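Local coordinates for ABC transporter periplasmic peptide-binding protein (Pseudoalteromonas, PDB 4QFP) that probably captures dipeptides in the periplasm and hands them to an ABC transporter for import into the cell, at residues E36-S41 and Y218-L223; N43-T48 and A138-F143; V91-R96 and S172-N177; T288-G293 and I337-S342. All coordinates share one frame; numbering follows the deposited sequence.

Contact 1 of 4, residues E36-S41 and Y218-L223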
# COMPACT_ATOMS: atom_id res chain seq x y z
N GLU A 36 -7.99 -2.39 11.81
CA GLU A 36 -9.06 -1.50 11.36
C GLU A 36 -10.03 -2.07 10.32
O GLU A 36 -11.06 -1.45 10.03
CB GLU A 36 -8.49 -0.16 10.85
CG GLU A 36 -7.86 -0.21 9.46
CD GLU A 36 -6.39 -0.59 9.50
OE1 GLU A 36 -5.91 -0.99 10.57
OE2 GLU A 36 -5.70 -0.46 8.46
N ALA A 37 -9.74 -3.23 9.75
CA ALA A 37 -10.64 -3.79 8.74
C ALA A 37 -10.37 -5.27 8.50
O ALA A 37 -9.33 -5.77 8.92
CB ALA A 37 -10.52 -3.01 7.44
N ASN A 38 -11.30 -5.95 7.85
CA ASN A 38 -11.10 -7.35 7.47
C ASN A 38 -9.95 -7.46 6.49
O ASN A 38 -9.67 -6.50 5.76
CB ASN A 38 -12.34 -7.93 6.79
CG ASN A 38 -13.52 -8.06 7.72
OD1 ASN A 38 -14.61 -7.58 7.42
ND2 ASN A 38 -13.32 -8.75 8.83
N PRO A 39 -9.29 -8.62 6.45
CA PRO A 39 -8.42 -8.89 5.30
C PRO A 39 -9.33 -9.26 4.15
O PRO A 39 -10.37 -9.87 4.39
CB PRO A 39 -7.61 -10.10 5.74
CG PRO A 39 -8.49 -10.80 6.72
CD PRO A 39 -9.29 -9.73 7.42
N VAL A 40 -8.97 -8.90 2.92
CA VAL A 40 -9.83 -9.18 1.79
C VAL A 40 -9.39 -10.48 1.13
O VAL A 40 -10.06 -10.99 0.23
CB VAL A 40 -9.79 -8.03 0.77
CG1 VAL A 40 -10.28 -6.77 1.42
CG2 VAL A 40 -8.37 -7.82 0.26
N SER A 41 -8.28 -11.02 1.62
CA SER A 41 -7.70 -12.25 1.10
C SER A 41 -6.53 -12.63 1.98
O SER A 41 -6.07 -11.81 2.77
CB SER A 41 -7.23 -12.04 -0.34
OG SER A 41 -6.51 -13.17 -0.80
N TYR A 218 -10.36 -17.60 10.64
CA TYR A 218 -10.78 -16.26 10.28
C TYR A 218 -12.29 -16.17 10.40
O TYR A 218 -13.02 -16.98 9.83
CB TYR A 218 -10.33 -15.90 8.87
CG TYR A 218 -10.98 -14.64 8.31
CD1 TYR A 218 -11.00 -13.45 9.04
CD2 TYR A 218 -11.59 -14.66 7.06
CE1 TYR A 218 -11.59 -12.31 8.52
CE2 TYR A 218 -12.19 -13.53 6.55
CZ TYR A 218 -12.19 -12.36 7.27
OH TYR A 218 -12.79 -11.25 6.74
N ARG A 219 -12.74 -15.19 11.17
CA ARG A 219 -14.16 -14.93 11.30
C ARG A 219 -14.44 -13.50 10.85
O ARG A 219 -14.07 -12.54 11.53
CB ARG A 219 -14.62 -15.19 12.74
CG ARG A 219 -15.41 -16.49 12.89
CD ARG A 219 -15.21 -17.17 14.24
NE ARG A 219 -15.69 -16.37 15.37
CZ ARG A 219 -16.98 -16.08 15.60
NH1 ARG A 219 -17.92 -16.50 14.76
NH2 ARG A 219 -17.32 -15.35 16.66
N ARG A 220 -15.06 -13.38 9.68
CA ARG A 220 -15.30 -12.09 9.06
C ARG A 220 -15.99 -11.12 10.01
O ARG A 220 -17.01 -11.45 10.63
CB ARG A 220 -16.15 -12.28 7.80
CG ARG A 220 -16.57 -11.00 7.10
CD ARG A 220 -16.64 -11.22 5.59
NE ARG A 220 -15.34 -11.65 5.06
CZ ARG A 220 -14.62 -10.99 4.15
NH1 ARG A 220 -15.08 -9.85 3.62
NH2 ARG A 220 -13.45 -11.47 3.75
N ASP A 221 -15.41 -9.93 10.12
CA ASP A 221 -15.88 -8.86 11.00
C ASP A 221 -15.60 -9.14 12.47
O ASP A 221 -16.06 -8.40 13.34
CB ASP A 221 -17.38 -8.58 10.80
CG ASP A 221 -17.73 -8.21 9.38
OD1 ASP A 221 -16.98 -7.44 8.75
OD2 ASP A 221 -18.77 -8.69 8.88
N HIS A 222 -14.86 -10.20 12.77
CA HIS A 222 -14.61 -10.53 14.17
C HIS A 222 -13.13 -10.60 14.45
O HIS A 222 -12.57 -9.70 15.07
CB HIS A 222 -15.31 -11.83 14.59
CG HIS A 222 -15.29 -12.07 16.07
ND1 HIS A 222 -16.02 -13.07 16.67
CD2 HIS A 222 -14.61 -11.45 17.06
CE1 HIS A 222 -15.79 -13.06 17.97
NE2 HIS A 222 -14.94 -12.08 18.24
N LEU A 223 -12.48 -11.66 13.97
CA LEU A 223 -11.06 -11.84 14.24
C LEU A 223 -10.35 -12.74 13.24
O LEU A 223 -10.97 -13.49 12.49
CB LEU A 223 -10.86 -12.37 15.66
CG LEU A 223 -11.60 -13.66 16.01
CD1 LEU A 223 -11.03 -14.82 15.23
CD2 LEU A 223 -11.49 -13.93 17.50
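Where Asn38 and Pro39 meet the tip of the 213-228 hairpin, the polar atom held by several groups is the carbonyl O of Arg219. His222 N donates to Arg219 O at 2.8 Å. Leu223 N donates to Arg219 O at 3.0 Å, and the pair marks a classic beta bulge. The return bond from Arg219 N to Leu223 O closes the hairpin end. CB of Asn38 rests 3.4 Å from the OH of Tyr218, and the amide lies at the edge of that ring, the two planes 75° apart. The same amide also borders the backbone N and the carboxylate of Asp221. A leucine in place of Asn38 would put hydrocarbon among these groups and is likely to leave the Tyr218 hydroxyl and the Asp221 backbone N without a polar neighbour on that side. With CG of Tyr218 anti to the backbone N (chi1 167°), the ring reaches Pro39, whose CG stands over its face, 4.2 Å from the centroid, in a CH-pi contact; Pro39 CD comes to 3.6 Å from Tyr218 CE1. The opposite face carries the backbone N of Arg220, while Phe42 meets the ring edge-to-face. The carbonyl O of Asn38 accepts from Asn415 ND2 of helix 414-422. The chemistry is therefore divided: a proline on an aromatic face does the packing, and a buried amide brings polarity to an exposed hairpin tip.

Contact 2 of 4, residues N43-T48 and A138-F143. With VAL (valine), chain C.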
# COMPACT_ATOMS: atom_id res chain seq x y z
N ASN A 43 -3.84 -13.92 0.43
CA ASN A 43 -2.78 -13.81 -0.56
C ASN A 43 -2.50 -12.34 -0.87
O ASN A 43 -3.35 -11.64 -1.42
CB ASN A 43 -3.15 -14.57 -1.84
CG ASN A 43 -2.11 -14.42 -2.93
OD1 ASN A 43 -0.99 -13.98 -2.67
ND2 ASN A 43 -2.46 -14.81 -4.15
N PRO A 44 -1.31 -11.86 -0.51
CA PRO A 44 -0.90 -10.47 -0.74
C PRO A 44 -1.00 -10.05 -2.20
O PRO A 44 -1.17 -8.86 -2.46
CB PRO A 44 0.57 -10.47 -0.30
CG PRO A 44 0.66 -11.55 0.71
CD PRO A 44 -0.29 -12.62 0.23
N GLN A 45 -0.92 -10.99 -3.13
CA GLN A 45 -0.86 -10.65 -4.55
C GLN A 45 -2.11 -9.94 -5.05
O GLN A 45 -2.06 -9.18 -6.02
CB GLN A 45 -0.65 -11.89 -5.42
CG GLN A 45 0.67 -12.61 -5.25
CD GLN A 45 0.71 -13.88 -6.06
OE1 GLN A 45 -0.33 -14.49 -6.33
NE2 GLN A 45 1.90 -14.28 -6.49
N VAL A 46 -3.25 -10.21 -4.42
CA VAL A 46 -4.52 -9.74 -4.97
C VAL A 46 -5.03 -8.40 -4.45
O VAL A 46 -6.14 -7.97 -4.79
CB VAL A 46 -5.62 -10.81 -4.82
CG1 VAL A 46 -5.18 -12.12 -5.49
CG2 VAL A 46 -5.95 -11.02 -3.36
N THR A 47 -4.22 -7.72 -3.63
CA THR A 47 -4.67 -6.45 -3.04
C THR A 47 -3.56 -5.42 -2.85
O THR A 47 -2.38 -5.76 -2.78
CB THR A 47 -5.32 -6.69 -1.66
OG1 THR A 47 -5.86 -5.45 -1.16
CG2 THR A 47 -4.28 -7.22 -0.69
N THR A 48 -3.95 -4.16 -2.79
CA THR A 48 -3.01 -3.11 -2.44
C THR A 48 -3.44 -2.38 -1.17
O THR A 48 -2.91 -1.34 -0.85
CB THR A 48 -2.79 -2.12 -3.59
OG1 THR A 48 -4.03 -1.50 -3.95
CG2 THR A 48 -2.22 -2.84 -4.79
N ALA A 138 -8.58 -13.34 -9.61
CA ALA A 138 -7.94 -13.26 -10.92
C ALA A 138 -7.34 -11.88 -11.18
O ALA A 138 -7.08 -11.51 -12.32
CB ALA A 138 -8.95 -13.59 -12.02
N ASN A 139 -7.12 -11.13 -10.10
CA ASN A 139 -6.75 -9.72 -10.17
C ASN A 139 -5.52 -9.47 -9.31
O ASN A 139 -5.50 -9.87 -8.15
CB ASN A 139 -7.92 -8.89 -9.67
CG ASN A 139 -7.68 -7.40 -9.77
OD1 ASN A 139 -7.43 -6.88 -10.86
ND2 ASN A 139 -7.82 -6.70 -8.65
N TYR A 140 -4.49 -8.84 -9.86
CA TYR A 140 -3.23 -8.65 -9.14
C TYR A 140 -2.85 -7.19 -9.23
O TYR A 140 -1.97 -6.82 -10.01
CB TYR A 140 -2.12 -9.54 -9.74
CG TYR A 140 -2.58 -10.96 -9.95
CD1 TYR A 140 -2.78 -11.81 -8.87
CD2 TYR A 140 -2.86 -11.44 -11.23
CE1 TYR A 140 -3.22 -13.10 -9.06
CE2 TYR A 140 -3.30 -12.73 -11.42
CZ TYR A 140 -3.49 -13.55 -10.33
OH TYR A 140 -3.94 -14.83 -10.51
N PRO A 141 -3.53 -6.34 -8.44
CA PRO A 141 -3.52 -4.90 -8.66
C PRO A 141 -2.15 -4.24 -8.71
O PRO A 141 -1.95 -3.41 -9.58
CB PRO A 141 -4.35 -4.35 -7.49
CG PRO A 141 -4.46 -5.48 -6.52
CD PRO A 141 -4.39 -6.73 -7.32
N TYR A 142 -1.24 -4.59 -7.81
CA TYR A 142 0.03 -3.86 -7.81
C TYR A 142 0.83 -4.23 -9.05
O TYR A 142 1.32 -3.36 -9.76
CB TYR A 142 0.87 -4.14 -6.56
CG TYR A 142 2.20 -3.40 -6.60
CD1 TYR A 142 2.29 -2.06 -6.24
CD2 TYR A 142 3.36 -4.03 -7.01
CE1 TYR A 142 3.50 -1.38 -6.28
CE2 TYR A 142 4.57 -3.36 -7.06
CZ TYR A 142 4.64 -2.04 -6.70
OH TYR A 142 5.85 -1.37 -6.75
N PHE A 143 0.93 -5.52 -9.31
CA PHE A 143 1.76 -6.01 -10.40
C PHE A 143 1.20 -5.59 -11.75
O PHE A 143 1.93 -5.15 -12.64
CB PHE A 143 1.91 -7.52 -10.27
CG PHE A 143 2.72 -7.93 -9.07
CD1 PHE A 143 4.07 -7.67 -9.02
CD2 PHE A 143 2.12 -8.56 -7.99
CE1 PHE A 143 4.83 -8.03 -7.91
CE2 PHE A 143 2.87 -8.94 -6.88
CZ PHE A 143 4.22 -8.67 -6.85
N VAL C . 0.83 0.78 -0.65
CA VAL C . -0.54 0.41 -0.30
C VAL C . -1.38 1.63 0.05
O VAL C . -0.86 2.72 0.26
CB VAL C . -0.57 -0.51 0.93
CG1 VAL C . 0.13 -1.84 0.65
CG2 VAL C . 0.05 0.19 2.12
O HOH W 1 -1.17 -6.83 -5.81
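Val46 and Pro141 press together where a short 3-10 segment, begun by an Asx turn, lies against the first turn of helix 141-145. In the turn, Asn43 OD1 accepts from Gln45 N at 3.0 Å, and Asn43 ND2 returns an almost straight bond (174°), in its own amide plane, to Gln45 OE1. The tight side is centred on Pro141, just after the N-cap residue Tyr140. Pro141 CD touches Val46 O at 3.3 Å, CG packs on Thr47 CA, and CB slides past the CG2 methyl of Thr48, which a chi1 of 60° turns anti to the carbonyl carbon, against Pro141 CB and Tyr142 N. An alanine here would lack CG and CD, and would probably open a gap beside Val46 O and Thr47 CA. Next to it, backbones approach closely through CA-H...O contacts, one of them from Val46 CA to Asn139 O at 3.3 Å; this buried carbonyl has no conventional partner. The Tyr140 ring turns its edge to Gln45 O, and its hydroxyl is bound to His133 O. On the looser side the two segments meet through a water that accepts from Tyr142 N at 3.0 Å and donates weakly to Thr47 O; its very short approach to Gln45 O is doubtful. Thr48 O, at the ligand site, accepts from the N of the bound threonine and lies 3.0 Å from CA of the bound valine.

Contact 3 of 4, residues V91-R96 and S172-N177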
# COMPACT_ATOMS: atom_id res chain seq x y z
N VAL A 91 17.89 -11.57 -14.35
CA VAL A 91 18.24 -11.58 -12.93
C VAL A 91 18.13 -12.98 -12.32
O VAL A 91 17.06 -13.60 -12.36
CB VAL A 91 17.38 -10.58 -12.11
CG1 VAL A 91 17.76 -10.63 -10.62
CG2 VAL A 91 17.55 -9.18 -12.65
N THR A 92 19.22 -13.47 -11.75
CA THR A 92 19.26 -14.84 -11.24
C THR A 92 19.27 -14.89 -9.72
O THR A 92 20.14 -14.30 -9.08
CB THR A 92 20.51 -15.57 -11.77
OG1 THR A 92 20.48 -15.60 -13.20
CG2 THR A 92 20.58 -16.98 -11.22
N PHE A 93 18.31 -15.61 -9.16
CA PHE A 93 18.22 -15.79 -7.71
C PHE A 93 18.64 -17.19 -7.29
O PHE A 93 18.08 -18.18 -7.76
CB PHE A 93 16.79 -15.57 -7.21
CG PHE A 93 16.27 -14.17 -7.42
CD1 PHE A 93 15.62 -13.82 -8.59
CD2 PHE A 93 16.40 -13.21 -6.42
CE1 PHE A 93 15.12 -12.53 -8.78
CE2 PHE A 93 15.91 -11.92 -6.61
CZ PHE A 93 15.27 -11.58 -7.79
N THR A 94 19.61 -17.27 -6.38
CA THR A 94 19.93 -18.53 -5.74
C THR A 94 19.03 -18.66 -4.52
O THR A 94 18.89 -17.72 -3.74
CB THR A 94 21.38 -18.59 -5.30
OG1 THR A 94 22.22 -18.38 -6.44
CG2 THR A 94 21.68 -19.94 -4.70
N LEU A 95 18.39 -19.82 -4.36
CA LEU A 95 17.36 -19.97 -3.34
C LEU A 95 17.85 -20.67 -2.07
O LEU A 95 18.69 -21.56 -2.12
CB LEU A 95 16.13 -20.69 -3.91
CG LEU A 95 15.61 -20.16 -5.26
CD1 LEU A 95 14.39 -20.95 -5.68
CD2 LEU A 95 15.29 -18.68 -5.22
N ARG A 96 17.29 -20.27 -0.94
CA ARG A 96 17.71 -20.77 0.36
C ARG A 96 17.34 -22.25 0.54
O ARG A 96 16.25 -22.67 0.18
CB ARG A 96 17.05 -19.92 1.44
CG ARG A 96 17.38 -20.34 2.85
CD ARG A 96 16.89 -19.31 3.86
NE ARG A 96 17.36 -17.96 3.57
CZ ARG A 96 18.50 -17.45 4.02
NH1 ARG A 96 19.29 -18.18 4.79
NH2 ARG A 96 18.85 -16.21 3.72
N SER A 172 14.87 -0.20 -13.75
CA SER A 172 15.71 0.01 -12.58
C SER A 172 14.95 -0.20 -11.26
O SER A 172 15.55 -0.16 -10.18
CB SER A 172 16.39 1.39 -12.63
OG SER A 172 15.44 2.43 -12.72
N SER A 173 13.65 -0.44 -11.35
CA SER A 173 12.83 -0.67 -10.16
C SER A 173 12.56 -2.14 -9.90
O SER A 173 11.89 -2.47 -8.93
CB SER A 173 11.48 0.04 -10.29
OG SER A 173 10.77 -0.48 -11.41
N PHE A 174 13.06 -3.02 -10.76
CA PHE A 174 12.74 -4.43 -10.65
C PHE A 174 13.02 -5.03 -9.27
O PHE A 174 12.12 -5.62 -8.66
CB PHE A 174 13.42 -5.25 -11.76
CG PHE A 174 13.11 -6.72 -11.70
CD1 PHE A 174 11.90 -7.20 -12.17
CD2 PHE A 174 14.01 -7.61 -11.15
CE1 PHE A 174 11.60 -8.55 -12.09
CE2 PHE A 174 13.72 -8.95 -11.07
CZ PHE A 174 12.51 -9.43 -11.54
N LEU A 175 14.24 -4.91 -8.76
CA LEU A 175 14.52 -5.54 -7.46
C LEU A 175 13.66 -4.94 -6.34
O LEU A 175 13.28 -5.64 -5.40
CB LEU A 175 16.00 -5.47 -7.11
CG LEU A 175 17.00 -6.43 -7.79
CD1 LEU A 175 18.40 -6.18 -7.24
CD2 LEU A 175 16.61 -7.89 -7.56
N ALA A 176 13.33 -3.66 -6.45
CA ALA A 176 12.49 -2.99 -5.46
C ALA A 176 11.07 -3.56 -5.48
O ALA A 176 10.46 -3.74 -4.43
CB ALA A 176 12.45 -1.50 -5.70
N ASN A 177 10.56 -3.84 -6.67
CA ASN A 177 9.27 -4.51 -6.80
C ASN A 177 9.28 -5.93 -6.23
O ASN A 177 8.29 -6.40 -5.67
CB ASN A 177 8.81 -4.48 -8.26
CG ASN A 177 8.34 -3.09 -8.67
OD1 ASN A 177 7.98 -2.28 -7.82
ND2 ASN A 177 8.32 -2.82 -9.97
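Phe93 and Leu175 provide the closest approach in a wholly apolar contact between a strand and the first turn of a helix. The CD2 methyl of Leu175 reaches CZ at the far end of the Phe93 ring, 3.9 Å away, coming in obliquely as the two side chains run past each other in opposite directions. Beside them Val91 and Phe174 repeat the arrangement: CB and CG2 of Val91 both lie 4.1 Å from CE2 of Phe174, with CB oblique to the ring. The two aromatic rings meet by their edges, Phe93 CE1 facing Phe174 CE2 at 4.5 Å, so neither stacks on the other. A looser touch of 4.3 Å, between Val91 CG1 and Leu175 CD2, joins the two pairs into one patch.

Side-chain torsions bring these groups together across backbones that stay well apart, 9.0 Å between CA of Val91 and CA of Leu175. Phe174 extends its ring toward the strand with CG opposite the backbone N (chi1 -179°). With CD1 of Leu175 continuing the chain (chi2 -179°), it is the other branch, CD2, that turns to Phe93 CZ.

A second shell sets these residues in place. Phe165 meets the Phe93 ring with the planes at about 80°, Ile84 touches both Val91 and Leu175, and Leu151 and Leu167 pack on Phe174. Strand 90-95 runs between strands 79-84 and 162-167 in a four-stranded antiparallel sheet, helix 174-178 lies against it through this patch, and Leu475, at the end of helix 465-475, touches Ser172 and Ser173, just before helix 174-178.

Contact 4 of 4, residues T288-G293 and I337-S342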
# COMPACT_ATOMS: atom_id res chain seq x y z
N THR A 288 9.09 8.54 10.86
CA THR A 288 8.94 9.31 9.63
C THR A 288 8.72 8.30 8.52
O THR A 288 9.37 7.27 8.49
CB THR A 288 10.22 10.11 9.31
OG1 THR A 288 10.39 11.10 10.32
CG2 THR A 288 10.11 10.79 7.96
N ASN A 289 7.80 8.61 7.60
CA ASN A 289 7.34 7.61 6.64
C ASN A 289 7.09 8.21 5.25
O ASN A 289 6.69 9.37 5.11
CB ASN A 289 6.07 6.93 7.19
CG ASN A 289 5.49 5.88 6.27
OD1 ASN A 289 4.77 6.19 5.30
ND2 ASN A 289 5.74 4.61 6.58
N LEU A 290 7.35 7.40 4.22
CA LEU A 290 7.11 7.80 2.84
C LEU A 290 5.65 7.57 2.47
O LEU A 290 5.26 6.45 2.15
CB LEU A 290 7.98 6.98 1.89
CG LEU A 290 9.50 7.13 2.05
CD1 LEU A 290 10.26 6.13 1.15
CD2 LEU A 290 9.91 8.56 1.76
N ASN A 291 4.84 8.62 2.52
CA ASN A 291 3.43 8.51 2.13
C ASN A 291 2.95 9.84 1.59
O ASN A 291 3.64 10.84 1.74
CB ASN A 291 2.57 8.09 3.33
CG ASN A 291 2.61 9.11 4.45
OD1 ASN A 291 3.43 9.03 5.36
ND2 ASN A 291 1.72 10.09 4.38
N ILE A 292 1.77 9.85 0.97
CA ILE A 292 1.15 11.10 0.54
C ILE A 292 -0.36 10.94 0.69
O ILE A 292 -0.91 9.86 0.44
CB ILE A 292 1.50 11.44 -0.93
CG1 ILE A 292 0.70 12.65 -1.44
CG2 ILE A 292 1.26 10.25 -1.85
CD1 ILE A 292 1.04 13.95 -0.75
N GLY A 293 -1.02 12.01 1.13
CA GLY A 293 -2.47 12.06 1.21
C GLY A 293 -2.90 13.11 0.21
O GLY A 293 -2.26 14.15 0.11
N ILE A 337 3.84 15.71 -4.75
CA ILE A 337 3.31 14.38 -4.42
C ILE A 337 4.34 13.65 -3.56
O ILE A 337 4.00 12.83 -2.71
CB ILE A 337 2.96 13.55 -5.67
CG1 ILE A 337 2.24 12.26 -5.28
CG2 ILE A 337 4.21 13.24 -6.49
CD1 ILE A 337 1.93 11.36 -6.47
N LEU A 338 5.62 13.96 -3.78
CA LEU A 338 6.69 13.27 -3.06
C LEU A 338 7.02 13.98 -1.76
O LEU A 338 7.06 15.21 -1.71
CB LEU A 338 7.97 13.19 -3.91
CG LEU A 338 8.06 12.21 -5.09
CD1 LEU A 338 9.46 12.26 -5.66
CD2 LEU A 338 7.72 10.79 -4.67
N PRO A 339 7.26 13.19 -0.70
CA PRO A 339 7.71 13.70 0.60
C PRO A 339 9.19 14.07 0.57
O PRO A 339 9.95 13.57 -0.26
CB PRO A 339 7.44 12.54 1.55
CG PRO A 339 7.56 11.32 0.70
CD PRO A 339 7.09 11.72 -0.68
N PRO A 340 9.60 14.97 1.47
CA PRO A 340 10.95 15.52 1.42
C PRO A 340 12.06 14.50 1.69
O PRO A 340 13.21 14.77 1.35
CB PRO A 340 10.93 16.62 2.49
CG PRO A 340 9.76 16.33 3.33
CD PRO A 340 8.75 15.66 2.46
N THR A 341 11.73 13.35 2.27
CA THR A 341 12.75 12.34 2.53
C THR A 341 12.91 11.34 1.38
O THR A 341 13.70 10.39 1.46
CB THR A 341 12.54 11.61 3.88
OG1 THR A 341 11.23 11.03 3.93
CG2 THR A 341 12.68 12.60 5.01
N SER A 342 12.16 11.57 0.31
CA SER A 342 12.35 10.83 -0.93
C SER A 342 13.50 11.45 -1.71
O SER A 342 13.56 12.67 -1.87
CB SER A 342 11.08 10.89 -1.78
OG SER A 342 11.33 10.33 -3.06
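Leu290 and Pro339 meet at about a right angle, the CD2 methyl of the leucine resting on CG of the proline ring at 3.8 Å. That same methyl lies 3.5 Å from OG1 of Thr341, whose side chain crosses it at a slant. Leu290 thus fits into the bend of a type I turn from Pro339 to Ser342, closed by a bond from Ser342 N to Pro339 O (3.0 Å). Thr288 touches Thr341 only lightly.

The second pair, Ile292 and Ile337, is also set perpendicular. CG2 of Ile292 comes to 4.1 Å from CG1 of Ile337, while CB of Ile292 sits 3.4 Å from the carbonyl O of Ile337. With CG1 of Ile292 trans to the backbone N (chi1 173°), that branch too lies beside this oxygen, buried and without a hydrogen-bond partner; the same is true of Asn291 O, near Pro339 CG.

The contact packs a loop against side chains at the start of strand 291-297 and just before it, with no hydrogen bond across. Strand 291-297 runs between strands 428-434 and 500-513, where His505 packs on both Ile292 and Pro339, and helix 480-497 covers Ile337 through Ile494.

Overall arrangement
Along the chain, contacts 1, 2 and 3 overlap: contact 1 spans both of the others, and contacts 2 and 3 alternate their segments. Contact 4 follows in series. Contacts 1 and 2 have centres about 17 Å apart and share the loop between strand 30-35 and helix 50-60, touching through Ser41 and Val46. Contact 2 reaches contact 3, about 19 Å away between centres, by a probable hydrogen bond from Tyr142 to Asn177. Contacts 1 and 4 reach the same mixed sheet on opposite sides of the chain's centre; contact 3 packs a helix on a separate four-stranded antiparallel sheet. The bound valine and threonine lie closest to contact 2, consistent with a ligand enclosed within a solute-binding fold.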